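Side-chain contacts in ribulose bisphosphate carboxylase (Hyperthermus butylicus DSM 5456, PDB 6HUN), which probably catalyses the addition of carbon dioxide and water to ribulose 1,5-bisphosphate, giving two molecules of 3-phosphoglycerate, as part of an archaeal AMP degradation pathway: residues G124-M129 / A133-E138; E437-R440 / E444-R447; F208-F213 / E252-L257; V315-R320 / L366-S371. One frame throughout, in Å; residues are numbered along the deposited sequence.

Interaction 1: residues G124-M129 / A133-E138; sequences GNIFGM and AGLRVE
The backbone oxygen of Leu135 points at the edge of the Phe127 ring and lies in the ring plane, with Leu135 O 3.3 Å from Phe127 CE1 and 3.5 Å from Phe127 CD1. The setting is the mixed sheet of the Rubisco N-terminal domain: strand 132-141 runs beside strand 41-49 and strand 309-310, and Ala133 and Gly134 both face Thr48 in a classic beta bulge. Against this strand packs the turn after helix 115-122, with a short 3-10 segment at Ile126 and Phe127. Leu135 sends its side chain to this turn. Its CD2 branch does most of the touching, lying 3.5 Å from Ile126 CG1, tighter than an ordinary carbon contact. Ile126 presents CG1 from the space between its backbone N and carbonyl carbon (chi1 53°), and CD1 follows it, 3.6 Å from Leu135 CD2. Two residues along the strand, Val137 meets the far end of the ring, with its CG2 3.8 Å from Phe127 CZ, the two side chains crossing at about a right angle. His308 adds an edge-to-face contact to the same ring. The turn also faces the dimer partner: Phe127 O is hydrogen-bonded to Arg304 of the second subunit, and Asn125 packs on Glu206 of that subunit, a predicted magnesium ligand, consistent with Rubisco active sites completed by the N-terminal domain of the neighbour. Arg136 points away from the turn; its NH2 donates to Glu138 OE1 at 2.9 Å (N-H...O 148°), on the syn side of the carboxylate and nearly in the guanidinium plane.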
# COMPACT_ATOMS: atom_id res chain seq x y z
N GLY A 124 -1.64 -7.05 8.41
CA GLY A 124 -0.79 -6.09 9.11
C GLY A 124 0.51 -6.70 9.62
O GLY A 124 1.33 -7.20 8.84
N ASN A 125 0.71 -6.69 10.94
CA ASN A 125 2.00 -7.11 11.49
C ASN A 125 2.29 -8.59 11.28
O ASN A 125 3.45 -9.02 11.50
CB ASN A 125 2.02 -6.85 13.00
CG ASN A 125 2.24 -5.40 13.36
OD1 ASN A 125 2.63 -4.60 12.52
ND2 ASN A 125 1.98 -5.06 14.63
N ILE A 126 1.25 -9.39 11.05
CA ILE A 126 1.48 -10.84 10.94
C ILE A 126 2.52 -11.17 9.88
O ILE A 126 3.22 -12.17 9.98
CB ILE A 126 0.16 -11.59 10.70
CG1 ILE A 126 -0.62 -11.03 9.48
CG2 ILE A 126 -0.67 -11.67 12.05
CD1 ILE A 126 -1.94 -11.92 9.31
N PHE A 127 2.70 -10.30 8.88
CA PHE A 127 3.64 -10.64 7.81
C PHE A 127 5.08 -10.61 8.28
O PHE A 127 5.95 -11.20 7.62
CB PHE A 127 3.56 -9.63 6.67
CG PHE A 127 2.36 -9.78 5.77
CD1 PHE A 127 2.20 -10.94 4.96
CD2 PHE A 127 1.39 -8.78 5.76
CE1 PHE A 127 1.11 -11.06 4.11
CE2 PHE A 127 0.26 -8.88 4.93
CZ PHE A 127 0.15 -10.06 4.07
N GLY A 128 5.38 -9.81 9.32
CA GLY A 128 6.77 -9.71 9.76
C GLY A 128 7.11 -10.49 11.01
O GLY A 128 8.19 -10.29 11.58
N MET A 129 6.26 -11.40 11.46
CA MET A 129 6.55 -12.09 12.72
C MET A 129 7.71 -13.08 12.53
O MET A 129 7.81 -13.73 11.49
CB MET A 129 5.29 -12.83 13.22
CG MET A 129 4.13 -11.88 13.62
SD MET A 129 2.74 -12.85 14.30
CE MET A 129 2.55 -14.06 13.03
N ALA A 133 8.14 -17.91 8.27
CA ALA A 133 9.04 -17.71 7.14
C ALA A 133 8.30 -17.21 5.88
O ALA A 133 8.90 -16.51 5.04
CB ALA A 133 9.78 -19.01 6.84
N GLY A 134 7.02 -17.52 5.75
CA GLY A 134 6.19 -16.97 4.68
C GLY A 134 4.74 -16.95 5.11
O GLY A 134 4.28 -17.88 5.81
N LEU A 135 3.98 -15.92 4.71
CA LEU A 135 2.57 -15.81 5.07
C LEU A 135 1.91 -15.21 3.83
O LEU A 135 2.25 -14.08 3.41
CB LEU A 135 2.41 -14.90 6.31
CG LEU A 135 0.92 -14.73 6.64
CD1 LEU A 135 0.34 -16.10 7.07
CD2 LEU A 135 0.82 -13.70 7.75
N ARG A 136 1.05 -15.99 3.18
CA ARG A 136 0.24 -15.47 2.09
C ARG A 136 -1.24 -15.43 2.47
O ARG A 136 -1.81 -16.44 2.93
CB ARG A 136 0.38 -16.28 0.81
CG ARG A 136 0.17 -15.32 -0.32
CD ARG A 136 -0.43 -15.80 -1.42
NE ARG A 136 -0.02 -15.05 -2.58
CZ ARG A 136 -0.54 -15.32 -3.75
NH1 ARG A 136 -0.10 -14.74 -4.83
NH2 ARG A 136 -1.44 -16.29 -3.79
N VAL A 137 -1.85 -14.29 2.30
CA VAL A 137 -3.29 -14.21 2.60
C VAL A 137 -4.00 -14.55 1.30
O VAL A 137 -3.90 -13.79 0.33
CB VAL A 137 -3.72 -12.82 3.12
CG1 VAL A 137 -5.18 -12.97 3.61
CG2 VAL A 137 -2.82 -12.43 4.30
N GLU A 138 -4.68 -15.69 1.28
CA GLU A 138 -5.23 -16.18 0.02
C GLU A 138 -6.64 -15.64 -0.26
O GLU A 138 -6.98 -15.31 -1.41
CB GLU A 138 -5.28 -17.72 0.04
CG GLU A 138 -3.95 -18.43 0.32
CD GLU A 138 -3.00 -18.45 -0.90
OE1 GLU A 138 -3.14 -17.67 -1.85
OE2 GLU A 138 -2.02 -19.23 -0.86

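Interaction 2: residues E437-R440 / E444-R447; sequences EYAR and ELAR
Ala439 and Ala446 bring the two backbones to a CA-CA distance of 4.8 Å, just where Ala439 leaves helical geometry (phi/psi -77°/35°) after helix 435-438. With the chain that close, small groups fill the gap. Ala439 CB points at the second helix and meets Leu445 CD2 at 3.8 Å and Leu445 CG at 4.0 Å, while Ala446 CB approaches the carbonyl oxygen Ala439 O at 3.9 Å. In Leu445, CG stands anti to the backbone N (chi1 171°), and the next torsion turns CD2 to Ala439 and the edge of the neighbouring ring. There CD2 lies 4.1 Å from Tyr438 CD2, near the ring plane; the two side chains run at about a right angle. The remainder of the tyrosine is held by other groups: His442 stacks on the ring, residues of helix 415-431 touch it, and Tyr438 OH is hydrogen-bonded to Lys431 NZ. Gln424, which also touches the tyrosine, hydrogen-bonds both Leu445 N and Glu444 OE1, tying the start of helix 443-452 to helix 415-431. These close alanines and the single leucine wedge form a tight connection between the short helix 435-438 and helix 443-452, part of the helical C-terminal region that follows the last barrel strand of Rubisco.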
# COMPACT_ATOMS: atom_id res chain seq x y z
N GLU A 437 -13.36 -14.92 -42.65
CA GLU A 437 -14.53 -14.58 -43.45
C GLU A 437 -14.90 -13.11 -43.30
O GLU A 437 -15.21 -12.42 -44.28
CB GLU A 437 -15.70 -15.47 -43.04
CG GLU A 437 -16.99 -15.26 -43.79
CD GLU A 437 -18.08 -16.20 -43.31
OE1 GLU A 437 -19.28 -15.90 -43.51
OE2 GLU A 437 -17.76 -17.27 -42.74
N TYR A 438 -14.89 -12.60 -42.06
CA TYR A 438 -15.26 -11.20 -41.86
C TYR A 438 -14.28 -10.28 -42.57
O TYR A 438 -14.68 -9.26 -43.14
CB TYR A 438 -15.31 -10.87 -40.36
CG TYR A 438 -16.29 -9.77 -40.03
CD1 TYR A 438 -17.63 -9.94 -40.27
CD2 TYR A 438 -15.88 -8.58 -39.43
CE1 TYR A 438 -18.55 -8.95 -39.99
CE2 TYR A 438 -16.81 -7.57 -39.11
CZ TYR A 438 -18.15 -7.77 -39.40
OH TYR A 438 -19.08 -6.81 -39.12
N ALA A 439 -13.01 -10.64 -42.55
CA ALA A 439 -11.95 -9.79 -43.08
C ALA A 439 -11.88 -9.81 -44.59
O ALA A 439 -10.81 -9.78 -45.17
CB ALA A 439 -10.61 -10.22 -42.49
N ARG A 440 -13.01 -9.91 -45.25
CA ARG A 440 -13.01 -9.81 -46.69
C ARG A 440 -13.86 -8.70 -47.19
O ARG A 440 -13.59 -8.17 -48.27
CB ARG A 440 -13.46 -11.12 -47.32
CG ARG A 440 -12.38 -12.12 -47.33
CD ARG A 440 -12.37 -12.80 -48.67
NE ARG A 440 -11.65 -12.07 -49.71
CZ ARG A 440 -12.05 -11.93 -50.97
NH1 ARG A 440 -11.29 -11.25 -51.81
NH2 ARG A 440 -13.17 -12.49 -51.41
N GLU A 444 -10.07 -2.30 -42.96
CA GLU A 444 -9.23 -1.98 -41.80
C GLU A 444 -8.81 -3.25 -41.06
O GLU A 444 -7.62 -3.47 -40.78
CB GLU A 444 -9.99 -1.01 -40.87
CG GLU A 444 -10.41 0.33 -41.53
CD GLU A 444 -11.76 0.27 -42.31
OE1 GLU A 444 -12.21 -0.83 -42.66
OE2 GLU A 444 -12.35 1.34 -42.58
N LEU A 445 -9.78 -4.10 -40.73
CA LEU A 445 -9.48 -5.39 -40.12
C LEU A 445 -8.58 -6.25 -41.00
O LEU A 445 -7.72 -6.99 -40.48
CB LEU A 445 -10.78 -6.14 -39.86
CG LEU A 445 -10.56 -7.59 -39.42
CD1 LEU A 445 -9.79 -7.65 -38.09
CD2 LEU A 445 -11.82 -8.44 -39.38
N ALA A 446 -8.79 -6.21 -42.32
CA ALA A 446 -8.03 -7.09 -43.20
C ALA A 446 -6.55 -6.93 -42.93
O ALA A 446 -5.83 -7.91 -42.73
CB ALA A 446 -8.39 -6.82 -44.67
N ARG A 447 -6.09 -5.68 -42.82
CA ARG A 447 -4.67 -5.45 -42.64
C ARG A 447 -4.20 -5.74 -41.22
O ARG A 447 -3.02 -6.06 -41.01
CB ARG A 447 -4.30 -4.03 -43.06
CG ARG A 447 -3.94 -3.97 -44.54
CD ARG A 447 -4.54 -2.78 -45.27
NE ARG A 447 -3.89 -1.53 -44.89
CZ ARG A 447 -2.59 -1.25 -45.03
NH1 ARG A 447 -1.75 -2.14 -45.55
NH2 ARG A 447 -2.13 -0.07 -44.65

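Interaction 3: residues F208-F213 / E252-L257; sequences FASQPF and EKRIKL
The direct contact is van der Waals: Ser210 CB lies over one face of the Arg254 guanidinium, 3.1 Å above its plane and displaced toward the rim. CB is thus almost equally close to three atoms of that group, at 3.4 Å from Arg254 CZ, with Arg254 NH1 and NH2 hardly different. Arg254 gets there on a chain extended from CG to NE, leaving the helix with CG anti to the carbonyl carbon (chi1 -66°). Ala209 contributes more loosely, its CB 4.3 Å from Arg254 NH1.

Polar bonds join the segments only indirectly. Glu111 of the second subunit bridges them, in a salt bridge to Arg254 NH2 and a weak hydrogen bond with Ser210 N. Glu250 forms a second salt bridge to Arg254 NH2, and the pair probably restrains the guanidinium at that end. Ser210 OG is hydrogen-bonded to Phe216 N at the start of helix 216-234. Within the loop, Ala209 N donates to Gln211 OE1 at 3.0 Å, with the donor tilted 22° from the amide carbonyl plane.

Here the loop after the second strand of the Rubisco alpha/beta barrel meets barrel helix 248-260 at the dimer interface, near the predicted magnesium site, the side chains of Ala209 and Glu206 being about 9 Å apart.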
# COMPACT_ATOMS: atom_id res chain seq x y z
N PHE A 208 0.48 9.20 -15.02
CA PHE A 208 0.05 10.54 -15.41
C PHE A 208 -0.69 11.12 -14.23
O PHE A 208 -1.50 10.42 -13.60
CB PHE A 208 -0.85 10.47 -16.63
CG PHE A 208 -0.69 11.62 -17.56
CD1 PHE A 208 0.06 12.74 -17.20
CD2 PHE A 208 -1.31 11.61 -18.80
CE1 PHE A 208 0.21 13.83 -18.04
CE2 PHE A 208 -1.17 12.70 -19.65
CZ PHE A 208 -0.40 13.82 -19.26
N ALA A 209 -0.35 12.35 -13.84
CA ALA A 209 -1.02 12.99 -12.71
C ALA A 209 -1.20 14.46 -13.08
O ALA A 209 -2.00 14.78 -13.98
CB ALA A 209 -0.23 12.83 -11.40
N SER A 210 -0.43 15.36 -12.47
CA SER A 210 -0.43 16.73 -12.91
C SER A 210 0.98 17.30 -12.94
O SER A 210 1.26 18.35 -12.36
CB SER A 210 -1.34 17.62 -12.05
OG SER A 210 -1.56 18.88 -12.71
N GLN A 211 1.87 16.64 -13.68
CA GLN A 211 3.21 17.17 -13.89
C GLN A 211 3.18 18.51 -14.63
O GLN A 211 2.23 18.80 -15.36
CB GLN A 211 4.04 16.16 -14.67
CG GLN A 211 4.32 14.87 -13.89
CD GLN A 211 3.32 13.75 -14.17
OE1 GLN A 211 2.14 13.99 -14.40
NE2 GLN A 211 3.80 12.51 -14.15
N PRO A 212 4.23 19.32 -14.48
CA PRO A 212 4.24 20.64 -15.11
C PRO A 212 4.11 20.63 -16.63
O PRO A 212 3.55 21.59 -17.21
CB PRO A 212 5.59 21.22 -14.66
CG PRO A 212 5.79 20.62 -13.32
CD PRO A 212 5.24 19.21 -13.40
N PHE A 213 4.63 19.62 -17.32
CA PHE A 213 4.60 19.69 -18.77
C PHE A 213 3.19 19.50 -19.32
O PHE A 213 2.97 19.80 -20.50
CB PHE A 213 5.56 18.67 -19.40
CG PHE A 213 5.10 17.25 -19.26
CD1 PHE A 213 4.32 16.66 -20.25
CD2 PHE A 213 5.44 16.51 -18.14
CE1 PHE A 213 3.88 15.36 -20.13
CE2 PHE A 213 5.01 15.18 -18.01
CZ PHE A 213 4.21 14.63 -19.00
N GLU A 252 -9.37 15.78 -4.68
CA GLU A 252 -10.72 16.35 -4.54
C GLU A 252 -10.98 17.40 -5.60
O GLU A 252 -12.06 17.43 -6.23
CB GLU A 252 -10.90 16.96 -3.13
CG GLU A 252 -11.01 15.93 -2.01
CD GLU A 252 -10.84 16.57 -0.62
OE1 GLU A 252 -10.35 17.72 -0.53
OE2 GLU A 252 -11.21 15.93 0.40
N LYS A 253 -10.01 18.28 -5.84
CA LYS A 253 -10.22 19.31 -6.87
C LYS A 253 -10.33 18.68 -8.25
O LYS A 253 -11.09 19.17 -9.12
CB LYS A 253 -9.08 20.31 -6.86
CG LYS A 253 -9.02 21.12 -5.56
CD LYS A 253 -7.55 21.49 -5.13
CE LYS A 253 -7.22 22.92 -5.52
NZ LYS A 253 -5.93 23.41 -4.95
N ARG A 254 -9.52 17.65 -8.51
CA ARG A 254 -9.50 17.06 -9.85
C ARG A 254 -10.77 16.26 -10.10
O ARG A 254 -11.27 16.25 -11.24
CB ARG A 254 -8.24 16.19 -10.04
CG ARG A 254 -6.96 17.05 -10.02
CD ARG A 254 -5.61 16.28 -9.90
NE ARG A 254 -4.59 17.24 -9.48
CZ ARG A 254 -3.29 16.97 -9.32
NH1 ARG A 254 -2.81 15.77 -9.59
NH2 ARG A 254 -2.45 17.91 -8.88
N ILE A 255 -11.32 15.62 -9.06
CA ILE A 255 -12.57 14.90 -9.25
C ILE A 255 -13.70 15.88 -9.55
O ILE A 255 -14.57 15.61 -10.40
CB ILE A 255 -12.90 14.04 -8.01
CG1 ILE A 255 -11.90 12.87 -7.91
CG2 ILE A 255 -14.34 13.54 -8.11
CD1 ILE A 255 -12.01 12.01 -6.61
N LYS A 256 -13.68 17.05 -8.90
CA LYS A 256 -14.72 18.04 -9.21
C LYS A 256 -14.53 18.61 -10.60
O LYS A 256 -15.51 18.79 -11.34
CB LYS A 256 -14.72 19.15 -8.15
CG LYS A 256 -15.89 20.20 -8.33
CD LYS A 256 -15.90 21.11 -7.12
CE LYS A 256 -16.79 22.36 -7.40
NZ LYS A 256 -18.14 21.93 -7.82
N LEU A 257 -13.28 18.85 -11.03
CA LEU A 257 -13.08 19.36 -12.40
C LEU A 257 -13.57 18.35 -13.44
O LEU A 257 -14.18 18.73 -14.44
CB LEU A 257 -11.62 19.68 -12.64
CG LEU A 257 -10.94 20.94 -12.10
CD1 LEU A 257 -9.46 20.73 -12.32
CD2 LEU A 257 -11.47 22.21 -12.84

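Interaction 4: residues V315-R320 / L366-S371; sequences VAKLAR and LEQPWS
Arg320 lies along the indole of Trp370, joining barrel helix 312-322 of the Rubisco alpha/beta barrel to the two-stranded antiparallel excursion 355-356/368-369 that precedes the seventh barrel strand. From CB, which points toward Trp370, the chain sets off with CG anti to the backbone N (chi1 175°) and stays extended to NE. CG passes Trp370 CZ3 at 3.9 Å. CD then stands over the six-membered ring, 3.8 Å from its centroid, in a CH-pi contact. NE lies 3.8 Å from Trp370 CE3 and is hydrogen-bonded to Lys374 O. The guanidinium stacks flat on the indole, planes 12° apart, and Arg320 CZ is 3.7 Å from the centroid of the five-membered ring, a cation-pi geometry. At the tip, NH1 is hydrogen-bonded to Ile350 O and Glu353 O, and NH2 to Ile373 O, so backbone oxygens hold the group against rotation. Trp370 is sandwiched, since Gln368 CG lies over its opposite face. One helical turn before the arginine, Lys317 packs CG against Trp370 CH2 and sends NZ on to Asp139 and Val140 O. A water bridges Lys317 NZ to Leu366 O, and Lys317 NZ also donates to Gln368 OE1 at 3.0 Å, in the carbonyl plane and on a lone pair.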
# COMPACT_ATOMS: atom_id res chain seq x y z
N VAL A 315 -7.03 -8.88 -3.41
CA VAL A 315 -6.94 -7.45 -3.72
C VAL A 315 -8.15 -7.04 -4.58
O VAL A 315 -8.73 -5.97 -4.39
CB VAL A 315 -5.63 -7.18 -4.46
CG1 VAL A 315 -5.61 -5.72 -5.04
CG2 VAL A 315 -4.42 -7.47 -3.55
N ALA A 316 -8.52 -7.88 -5.56
CA ALA A 316 -9.68 -7.58 -6.40
C ALA A 316 -10.98 -7.57 -5.60
O ALA A 316 -11.84 -6.69 -5.79
CB ALA A 316 -9.80 -8.61 -7.58
N LYS A 317 -11.14 -8.50 -4.67
CA LYS A 317 -12.33 -8.50 -3.82
C LYS A 317 -12.40 -7.23 -2.96
O LYS A 317 -13.47 -6.60 -2.84
CB LYS A 317 -12.28 -9.77 -2.97
CG LYS A 317 -13.26 -9.80 -1.86
CD LYS A 317 -13.06 -11.09 -1.08
CE LYS A 317 -14.06 -12.09 -1.50
NZ LYS A 317 -14.18 -13.24 -0.56
N LEU A 318 -11.27 -6.80 -2.41
CA LEU A 318 -11.31 -5.57 -1.59
C LEU A 318 -11.59 -4.35 -2.47
O LEU A 318 -12.25 -3.41 -2.04
CB LEU A 318 -9.97 -5.39 -0.85
CG LEU A 318 -9.65 -6.49 0.21
CD1 LEU A 318 -8.17 -6.33 0.67
CD2 LEU A 318 -10.51 -6.31 1.39
N ALA A 319 -11.03 -4.33 -3.69
CA ALA A 319 -11.32 -3.23 -4.62
C ALA A 319 -12.82 -3.13 -4.96
O ALA A 319 -13.40 -2.03 -5.01
CB ALA A 319 -10.50 -3.43 -5.89
N ARG A 320 -13.47 -4.27 -5.11
CA ARG A 320 -14.90 -4.27 -5.38
C ARG A 320 -15.69 -3.78 -4.17
O ARG A 320 -16.62 -2.99 -4.30
CB ARG A 320 -15.32 -5.69 -5.76
CG ARG A 320 -16.85 -5.78 -5.95
CD ARG A 320 -17.21 -7.19 -6.57
NE ARG A 320 -18.68 -7.31 -6.75
CZ ARG A 320 -19.31 -8.43 -7.11
NH1 ARG A 320 -18.62 -9.55 -7.31
NH2 ARG A 320 -20.65 -8.45 -7.23
N LEU A 366 -12.78 -19.01 -0.92
CA LEU A 366 -13.93 -19.28 -0.05
C LEU A 366 -15.21 -18.90 -0.76
O LEU A 366 -15.21 -18.09 -1.68
CB LEU A 366 -13.82 -18.45 1.24
CG LEU A 366 -12.63 -18.82 2.14
CD1 LEU A 366 -12.17 -17.66 3.01
CD2 LEU A 366 -13.01 -19.99 2.98
N GLU A 367 -16.32 -19.48 -0.34
CA GLU A 367 -17.60 -19.08 -0.92
C GLU A 367 -17.89 -17.64 -0.48
O GLU A 367 -17.53 -17.26 0.64
CB GLU A 367 -18.65 -20.09 -0.46
CG GLU A 367 -20.03 -19.58 -0.31
CD GLU A 367 -20.96 -20.66 0.18
OE1 GLU A 367 -20.87 -21.82 -0.31
OE2 GLU A 367 -21.75 -20.35 1.10
N GLN A 368 -18.50 -16.80 -1.37
CA GLN A 368 -18.74 -15.39 -1.07
C GLN A 368 -20.02 -14.88 -1.77
O GLN A 368 -19.99 -14.60 -2.97
CB GLN A 368 -17.54 -14.51 -1.47
CG GLN A 368 -17.83 -13.02 -1.19
CD GLN A 368 -17.82 -12.72 0.30
OE1 GLN A 368 -16.75 -12.75 0.94
NE2 GLN A 368 -18.96 -12.43 0.86
N PRO A 369 -21.13 -14.71 -1.04
CA PRO A 369 -22.26 -13.94 -1.61
C PRO A 369 -21.94 -12.45 -1.62
O PRO A 369 -21.19 -11.93 -0.79
CB PRO A 369 -23.45 -14.25 -0.66
CG PRO A 369 -22.88 -15.05 0.51
CD PRO A 369 -21.34 -14.99 0.40
N TRP A 370 -22.50 -11.76 -2.59
CA TRP A 370 -22.20 -10.34 -2.78
C TRP A 370 -23.47 -9.51 -2.67
O TRP A 370 -23.68 -8.54 -3.41
CB TRP A 370 -21.53 -10.10 -4.13
CG TRP A 370 -20.10 -10.51 -4.21
CD1 TRP A 370 -19.60 -11.64 -4.74
CD2 TRP A 370 -19.00 -9.74 -3.77
NE1 TRP A 370 -18.23 -11.65 -4.67
CE2 TRP A 370 -17.83 -10.48 -4.06
CE3 TRP A 370 -18.89 -8.50 -3.10
CZ2 TRP A 370 -16.57 -10.03 -3.74
CZ3 TRP A 370 -17.59 -8.04 -2.82
CH2 TRP A 370 -16.47 -8.81 -3.14
N SER A 371 -24.37 -9.92 -1.78
CA SER A 371 -25.62 -9.19 -1.63
C SER A 371 -25.37 -7.69 -1.47
O SER A 371 -24.50 -7.29 -0.68
CB SER A 371 -26.35 -9.75 -0.40
OG SER A 371 -27.73 -9.66 -0.59
O HOH W 1 -14.00 -15.39 -2.06

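In the fold
Interaction 1 belongs to the N-terminal domain, the other three to the catalytic barrel domain and its C-terminal helices. Interactions 1 and 4 come nearest, about 7 Å between closest atoms, and strand 132-141 connects them: it carries Val137 of the first and, two residues on, Asp139, the salt-bridge partner of Lys317. Interactions 1 and 3, with centres 36 Å apart, both touch the second subunit and both lie near predicted magnesium ligands: Ala209 is close to Glu206 of its own chain, while Asn125 packs on Glu206 of the second subunit. Interaction 2 is remote, its centre 52 Å from that of interaction 1, yet Leu445 lies about 11 Å, side chain to side chain, from Val404, a predicted substrate-binding residue.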